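Local atomic coordinates of P450 epoxidase (Sorangium cellulosum, PDB entry 1Q5D), a protein that belongs to the cytochrome P450 family and carries a haem group within a predominantly helical fold. Residues V69-W74 with A78-A83; T179-G184 with R190-T195. All coordinates share one frame; numbering follows the deposited sequence.

Contact 1: V69-W74 with A78-A83; sequences VSREEW and AEYSSA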
loop_
_atom_site.group_PDB
_atom_site.type_symbol
_atom_site.label_atom_id
_atom_site.label_comp_id
_atom_site.label_asym_id
_atom_site.label_seq_id
_atom_site.Cartn_x
_atom_site.Cartn_y
_atom_site.Cartn_z
ATOM N N VAL A 69 6.438 -14.115 8.303
ATOM C CA VAL A 69 5.403 -13.099 8.109
ATOM C C VAL A 69 4.243 -13.270 9.094
ATOM O O VAL A 69 3.714 -12.289 9.611
ATOM C CB VAL A 69 4.853 -13.143 6.664
ATOM C CG1 VAL A 69 3.619 -12.285 6.533
ATOM C CG2 VAL A 69 5.920 -12.707 5.667
ATOM N N SER A 70 3.844 -14.514 9.356
ATOM C CA SER A 70 2.709 -14.774 10.250
ATOM C C SER A 70 2.873 -14.133 11.625
ATOM O O SER A 70 3.879 -14.346 12.313
ATOM C CB SER A 70 2.450 -16.274 10.425
ATOM O OG SER A 70 1.869 -16.510 11.703
ATOM N N ARG A 71 1.868 -13.358 12.019
ATOM C CA ARG A 71 1.907 -12.640 13.276
ATOM C C ARG A 71 1.848 -13.619 14.446
ATOM O O ARG A 71 2.133 -13.247 15.586
ATOM C CB ARG A 71 0.770 -11.615 13.353
ATOM C CG ARG A 71 1.047 -10.321 12.588
ATOM C CD ARG A 71 1.169 -10.495 11.079
ATOM N NE ARG A 71 1.236 -9.219 10.362
ATOM C CZ ARG A 71 2.127 -8.930 9.426
ATOM N NH1 ARG A 71 3.054 -9.816 9.087
ATOM N NH2 ARG A 71 2.102 -7.746 8.829
ATOM N N GLU A 72 1.502 -14.871 14.154
ATOM C CA GLU A 72 1.414 -15.905 15.183
ATOM C C GLU A 72 2.802 -16.356 15.667
ATOM O O GLU A 72 2.921 -17.071 16.663
ATOM C CB GLU A 72 0.558 -17.089 14.697
ATOM C CG GLU A 72 -0.907 -16.718 14.452
ATOM C CD GLU A 72 -1.787 -17.894 14.051
ATOM O OE1 GLU A 72 -1.326 -18.767 13.284
ATOM O OE2 GLU A 72 -2.957 -17.944 14.499
ATOM N N GLU A 73 3.846 -15.917 14.970
ATOM C CA GLU A 73 5.220 -16.152 15.412
ATOM C C GLU A 73 5.683 -15.072 16.386
ATOM O O GLU A 73 6.738 -15.194 17.008
ATOM C CB GLU A 73 6.167 -16.216 14.215
ATOM C CG GLU A 73 5.871 -17.357 13.259
ATOM C CD GLU A 73 6.609 -18.633 13.622
ATOM O OE1 GLU A 73 6.636 -19.554 12.782
ATOM O OE2 GLU A 73 7.162 -18.718 14.744
ATOM N N TRP A 74 4.889 -14.018 16.517
ATOM C CA TRP A 74 5.205 -12.914 17.425
ATOM C C TRP A 74 5.098 -13.310 18.897
ATOM O O TRP A 74 4.285 -14.150 19.279
ATOM C CB TRP A 74 4.258 -11.752 17.148
ATOM C CG TRP A 74 4.686 -10.433 17.662
ATOM C CD1 TRP A 74 5.959 -10.024 17.961
ATOM C CD2 TRP A 74 3.835 -9.317 17.925
ATOM N NE1 TRP A 74 5.945 -8.718 18.394
ATOM C CE2 TRP A 74 4.650 -8.260 18.381
ATOM C CE3 TRP A 74 2.451 -9.098 17.819
ATOM C CZ2 TRP A 74 4.135 -7.013 18.729
ATOM C CZ3 TRP A 74 1.943 -7.861 18.171
ATOM C CH2 TRP A 74 2.786 -6.835 18.626
ATOM N N ALA A 78 -0.806 -13.549 21.283
ATOM C CA ALA A 78 -2.050 -13.703 22.029
ATOM C C ALA A 78 -2.789 -12.385 22.102
ATOM O O ALA A 78 -3.973 -12.289 21.785
ATOM C CB ALA A 78 -1.756 -14.222 23.450
ATOM N N GLU A 79 -2.080 -11.360 22.535
ATOM C CA GLU A 79 -2.649 -10.033 22.580
ATOM C C GLU A 79 -3.135 -9.638 21.159
ATOM O O GLU A 79 -4.229 -9.080 21.000
ATOM C CB GLU A 79 -1.608 -9.079 23.181
ATOM C CG GLU A 79 -1.860 -7.602 23.021
ATOM C CD GLU A 79 -1.428 -7.106 21.664
ATOM O OE1 GLU A 79 -2.331 -6.787 20.875
ATOM O OE2 GLU A 79 -0.206 -7.054 21.387
ATOM N N TYR A 80 -2.362 -9.983 20.129
ATOM C CA TYR A 80 -2.725 -9.590 18.756
ATOM C C TYR A 80 -3.942 -10.326 18.198
ATOM O O TYR A 80 -4.842 -9.701 17.643
ATOM C CB TYR A 80 -1.548 -9.708 17.773
ATOM C CG TYR A 80 -1.898 -9.159 16.400
ATOM C CD1 TYR A 80 -2.241 -7.827 16.239
ATOM C CD2 TYR A 80 -1.916 -9.977 15.279
ATOM C CE1 TYR A 80 -2.578 -7.314 14.987
ATOM C CE2 TYR A 80 -2.254 -9.469 14.010
ATOM C CZ TYR A 80 -2.578 -8.138 13.878
ATOM O OH TYR A 80 -2.927 -7.611 12.638
ATOM N N SER A 81 -3.964 -11.647 18.325
ATOM C CA SER A 81 -5.100 -12.435 17.833
ATOM C C SER A 81 -6.390 -12.057 18.544
ATOM O O SER A 81 -7.469 -12.140 17.968
ATOM C CB SER A 81 -4.835 -13.935 17.995
ATOM O OG SER A 81 -3.867 -14.377 17.067
ATOM N N SER A 82 -6.282 -11.637 19.796
ATOM C CA SER A 82 -7.470 -11.275 20.568
ATOM C C SER A 82 -8.016 -9.889 20.209
ATOM O O SER A 82 -9.200 -9.615 20.408
ATOM C CB SER A 82 -7.186 -11.362 22.073
ATOM O OG SER A 82 -6.254 -10.367 22.485
ATOM N N ALA A 83 -7.151 -9.013 19.695
ATOM C CA ALA A 83 -7.575 -7.675 19.303
ATOM C C ALA A 83 -8.442 -7.739 18.048
ATOM O O ALA A 83 -8.112 -8.455 17.106
ATOM C CB ALA A 83 -6.363 -6.776 19.045
HETATM O O HOH W 1 -1.676 -8.757 10.294
#

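Contact 2: T179-G184 with R190-T195; sequences TARALG and RVDEET. With EPB (7,11-dihydroxy-8,8,10,12,16-pentamethyl-3-[1-methyl-2-(2-methyl-thiazol-4-yl)vinyl]-4,17-dioxabicyclo[14.1.0]heptadecane-5,9-dione), chain C.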
loop_
_atom_site.group_PDB
_atom_site.type_symbol
_atom_site.label_atom_id
_atom_site.label_comp_id
_atom_site.label_asym_id
_atom_site.label_seq_id
_atom_site.Cartn_x
_atom_site.Cartn_y
_atom_site.Cartn_z
ATOM N N THR A 179 -10.083 -1.384 7.775
ATOM C CA THR A 179 -9.426 -2.666 7.965
ATOM C C THR A 179 -7.914 -2.505 8.076
ATOM O O THR A 179 -7.285 -3.103 8.942
ATOM C CB THR A 179 -9.760 -3.601 6.804
ATOM O OG1 THR A 179 -11.128 -4.030 6.920
ATOM C CG2 THR A 179 -8.963 -4.878 6.912
ATOM N N ALA A 180 -7.333 -1.705 7.190
ATOM C CA ALA A 180 -5.883 -1.519 7.208
ATOM C C ALA A 180 -5.394 -0.954 8.556
ATOM O O ALA A 180 -4.377 -1.429 9.107
ATOM C CB ALA A 180 -5.435 -0.660 6.035
ATOM N N ARG A 181 -6.127 0.025 9.093
ATOM C CA ARG A 181 -5.846 0.583 10.427
ATOM C C ARG A 181 -6.115 -0.417 11.548
ATOM O O ARG A 181 -5.325 -0.529 12.495
ATOM C CB ARG A 181 -6.715 1.815 10.693
ATOM C CG ARG A 181 -6.291 3.085 9.980
ATOM C CD ARG A 181 -7.264 4.236 10.203
ATOM N NE ARG A 181 -6.652 5.545 10.030
ATOM C CZ ARG A 181 -6.929 6.358 9.020
ATOM N NH1 ARG A 181 -7.796 5.985 8.080
ATOM N NH2 ARG A 181 -6.327 7.532 8.935
ATOM N N ALA A 182 -7.245 -1.117 11.460
ATOM C CA ALA A 182 -7.645 -2.046 12.512
ATOM C C ALA A 182 -6.640 -3.180 12.655
ATOM O O ALA A 182 -6.399 -3.681 13.757
ATOM C CB ALA A 182 -9.043 -2.612 12.242
ATOM N N LEU A 183 -6.074 -3.607 11.530
ATOM C CA LEU A 183 -5.076 -4.670 11.557
ATOM C C LEU A 183 -3.831 -4.238 12.330
ATOM O O LEU A 183 -2.994 -5.068 12.699
ATOM C CB LEU A 183 -4.694 -5.090 10.127
ATOM C CG LEU A 183 -5.717 -5.994 9.430
ATOM C CD1 LEU A 183 -5.296 -6.258 7.968
ATOM C CD2 LEU A 183 -5.982 -7.302 10.174
ATOM N N GLY A 184 -3.701 -2.943 12.573
ATOM C CA GLY A 184 -2.570 -2.445 13.340
ATOM C C GLY A 184 -2.774 -2.418 14.850
ATOM O O GLY A 184 -1.808 -2.204 15.595
ATOM N N ARG A 190 0.421 3.271 17.498
ATOM C CA ARG A 190 -0.541 4.371 17.642
ATOM C C ARG A 190 -1.525 4.385 16.476
ATOM O O ARG A 190 -1.354 5.143 15.523
ATOM C CB ARG A 190 0.166 5.721 17.667
ATOM C CG ARG A 190 1.149 5.955 18.861
ATOM C CD ARG A 190 1.662 7.373 18.968
ATOM N NE ARG A 190 2.886 7.466 19.779
ATOM C CZ ARG A 190 3.612 8.573 19.917
ATOM N NH1 ARG A 190 3.227 9.698 19.341
ATOM N NH2 ARG A 190 4.719 8.562 20.652
ATOM N N VAL A 191 -2.532 3.528 16.536
ATOM C CA VAL A 191 -3.567 3.521 15.511
ATOM C C VAL A 191 -4.445 4.751 15.743
ATOM O O VAL A 191 -4.953 4.951 16.847
ATOM C CB VAL A 191 -4.391 2.222 15.582
ATOM C CG1 VAL A 191 -5.570 2.263 14.617
ATOM C CG2 VAL A 191 -3.508 1.029 15.285
ATOM N N ASP A 192 -4.628 5.563 14.703
ATOM C CA ASP A 192 -5.141 6.931 14.869
ATOM C C ASP A 192 -6.665 7.096 14.728
ATOM O O ASP A 192 -7.125 8.024 14.071
ATOM C CB ASP A 192 -4.418 7.878 13.893
ATOM C CG ASP A 192 -4.759 7.598 12.417
ATOM O OD1 ASP A 192 -4.633 8.544 11.595
ATOM O OD2 ASP A 192 -5.159 6.486 11.982
ATOM N N GLU A 193 -7.441 6.211 15.352
ATOM C CA GLU A 193 -8.906 6.238 15.229
ATOM C C GLU A 193 -9.608 5.520 16.386
ATOM O O GLU A 193 -9.028 4.636 17.022
ATOM C CB GLU A 193 -9.372 5.639 13.883
ATOM C CG GLU A 193 -10.830 5.950 13.529
ATOM C CD GLU A 193 -11.205 5.596 12.092
ATOM O OE1 GLU A 193 -10.345 5.726 11.189
ATOM O OE2 GLU A 193 -12.373 5.192 11.852
ATOM N N GLU A 194 -10.861 5.901 16.636
ATOM C CA GLU A 194 -11.718 5.255 17.629
ATOM C C GLU A 194 -12.042 3.823 17.229
ATOM O O GLU A 194 -12.436 3.565 16.092
ATOM C CB GLU A 194 -13.028 6.033 17.791
ATOM C CG GLU A 194 -12.848 7.513 18.086
ATOM C CD GLU A 194 -14.083 8.132 18.716
ATOM O OE1 GLU A 194 -15.067 7.387 18.949
ATOM O OE2 GLU A 194 -14.070 9.364 18.975
ATOM N N THR A 195 -11.879 2.901 18.174
ATOM C CA THR A 195 -12.066 1.477 17.927
ATOM C C THR A 195 -13.463 1.157 17.417
ATOM O O THR A 195 -13.619 0.362 16.492
ATOM C CB THR A 195 -11.779 0.673 19.215
ATOM O OG1 THR A 195 -10.516 1.085 19.757
ATOM C CG2 THR A 195 -11.567 -0.801 18.894
HETATM O O16 EPB C . -2.291 -0.912 4.988
HETATM C C51 EPB C . 1.941 -0.790 2.689
HETATM O O41 EPB C . 0.708 -2.563 1.093
HETATM C C5 EPB C . 1.336 -2.081 2.273
HETATM C C4 EPB C . -0.221 -2.527 2.183
HETATM C C16 EPB C . -1.654 -1.730 5.539
HETATM O O1 EPB C . -1.364 -2.998 5.059
HETATM C C2 EPB C . -1.907 -3.526 3.712
HETATM C C3 EPB C . -0.673 -3.765 2.754
HETATM C C20 EPB C . -2.616 -4.871 4.153
HETATM C C21 EPB C . -3.890 -4.594 4.936
HETATM C C22 EPB C . -2.134 -6.108 3.842
HETATM C C23 EPB C . -2.589 -7.460 4.170
HETATM N N26 EPB C . -3.179 -7.687 5.402
HETATM C C25 EPB C . -3.519 -8.994 5.550
HETATM C C27 EPB C . -4.185 -9.426 6.797
HETATM C C24 EPB C . -2.449 -8.566 3.421
HETATM S S1 EPB C . -3.094 -9.929 4.230
HETATM C C15 EPB C . -1.046 -1.444 6.936
HETATM C C14 EPB C . -1.178 -2.624 8.000
HETATM O O14 EPB C . -2.565 -2.922 7.984
HETATM C C13 EPB C . -0.547 -2.347 9.476
HETATM C C29 EPB C . -1.325 -1.149 10.126
HETATM C C30 EPB C . -0.814 -3.543 10.386
HETATM C C12 EPB C . 1.030 -1.937 9.399
HETATM O O12 EPB C . 1.433 -0.811 9.831
HETATM C C11 EPB C . 2.173 -2.847 8.799
HETATM C C28 EPB C . 3.282 -2.842 9.879
HETATM C C10 EPB C . 2.305 -2.505 7.345
HETATM O O10 EPB C . 2.937 -1.195 7.193
HETATM C C9 EPB C . 3.151 -3.597 6.723
HETATM C C91 EPB C . 2.440 -4.864 6.813
HETATM C C8 EPB C . 3.345 -3.494 5.250
HETATM C C7 EPB C . 2.549 -2.335 4.521
HETATM C C6 EPB C . 1.737 -3.221 3.433
HETATM O O HOH W 2 -10.087 4.156 8.816
#

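Contact 1: V69-W74 with A78-A83
Arg-71 with Tyr-80 and Glu-72 with Ser-81 are the nearest backbone pairs, the CA atoms of each 7.8 Å apart, where the 3-10 turn 71-73 faces the short helix 77-82. An ST turn at Ser-70, whose OG accepts from Glu-72 N, starts the bend. The aliphatic part of Arg-71 comes obliquely to the CD2-CE2 bond of Tyr-80: Arg-71 CB lies 3.7 Å from Tyr-80 CD2, and CG packs against neighbouring CE2. A bend at chi2 (65°) then turns the guanidinium back toward Val-69, with its plane 57° from that of the tyrosine ring. There, Arg-71 NH1 donates to Val-69 O over 2.6 Å, the oxygen lying in the guanidinium plane. Trp-74 crosses Tyr-80 at about a right angle and offers its six-ring edge, CZ3, to Tyr-80 CB at 4.0 Å. A single water accepts weakly from Arg-71 NE and donates to Tyr-80 OH (2.9 Å), a hydroxyl shared with Leu-183 O, while Lys-91 makes a cation-pi contact with the ring. Packing on Tyr-80 thus holds the aliphatic part of Arg-71 and the Val-69 O bond its guanidinium, the weak water bond being secondary; Arg-71 also touches the bound EPB.

Contact 2: T179-G184 with R190-T195
A surface salt-bridge network joins the end of helix 169-182 to the connection that leads into helix 195-218, with Arg-181 facing Asp-192 and Glu-193 as its acidic partners. The two segments come nearest at Arg-181 and Val-191, whose CA atoms are 6.3 Å apart. Reaching out in extended form from CG to NE, the arginine meets Asp-192 edge-on. Its NE donates to Asp-192 OD2 over 2.6 Å in a nearly straight bond (168°), on the syn side of the oxygen, while Arg-181 NH2 makes a weak bond of 3.3 Å to Asp-192 OD1. The two flat groups are nearly coplanar, 25° apart, so this is a side-on grip with one strong and one weak point. Asp-192, centre of an inverse gamma turn, swings its carboxylate between its own backbone N and carbonyl carbon (chi1 68°), which brings it round to the arginine.

Glu-193 arrives from another direction, over a guanidinium face. The pair is long and, since OE1 lies well out of the guanidinium plane and no N-H points at it, a matter of charge alone; a water accepting from Arg-181 NH1 and donating to Glu-193 OE1 at 2.9 Å supplies the hydrogen-bonded route instead. Alongside the ion pairs, the two methyls of Val-191 divide their work: CG1 rests 3.5 Å from Arg-181 O, and CG2 lies 3.6 Å from Gly-184 C. Leu-198 of the following helix touches Arg-181, Val-191 and Glu-193.

The inner side of 179-184 faces EPB, whose O14 donates to Ala-180 O at 2.6 Å. Leu-183 CD1 packs near the thiazole end of EPB, and the absence of a side chain at Gly-184 leaves room for EPB C29 and for Val-191 CG2. Ligand inside and ion pairs outside are consistent with the F-G region of cytochromes P450, which roofs the ligand pocket.

Contacts 1 and 2 both border the EPB pocket, with centres about 15 Å apart on the same side of the chain's centre. Contact 1 is partly buried and brings together a turn and a short helix of the segment after strand 67-68; contact 2 is a surface contact that joins the end of one helix to the loop before the next. Chemistry follows place: both have carbon packing and a bridging water, but contact 2 adds direct ion pairs to its Val-191 packing. Each features an arginine, Arg-71 turned inward to EPB and Arg-181 outward to acids. Tyr-80 OH and Leu-183 O, 2.5 Å apart in a probable hydrogen bond, link the two directly.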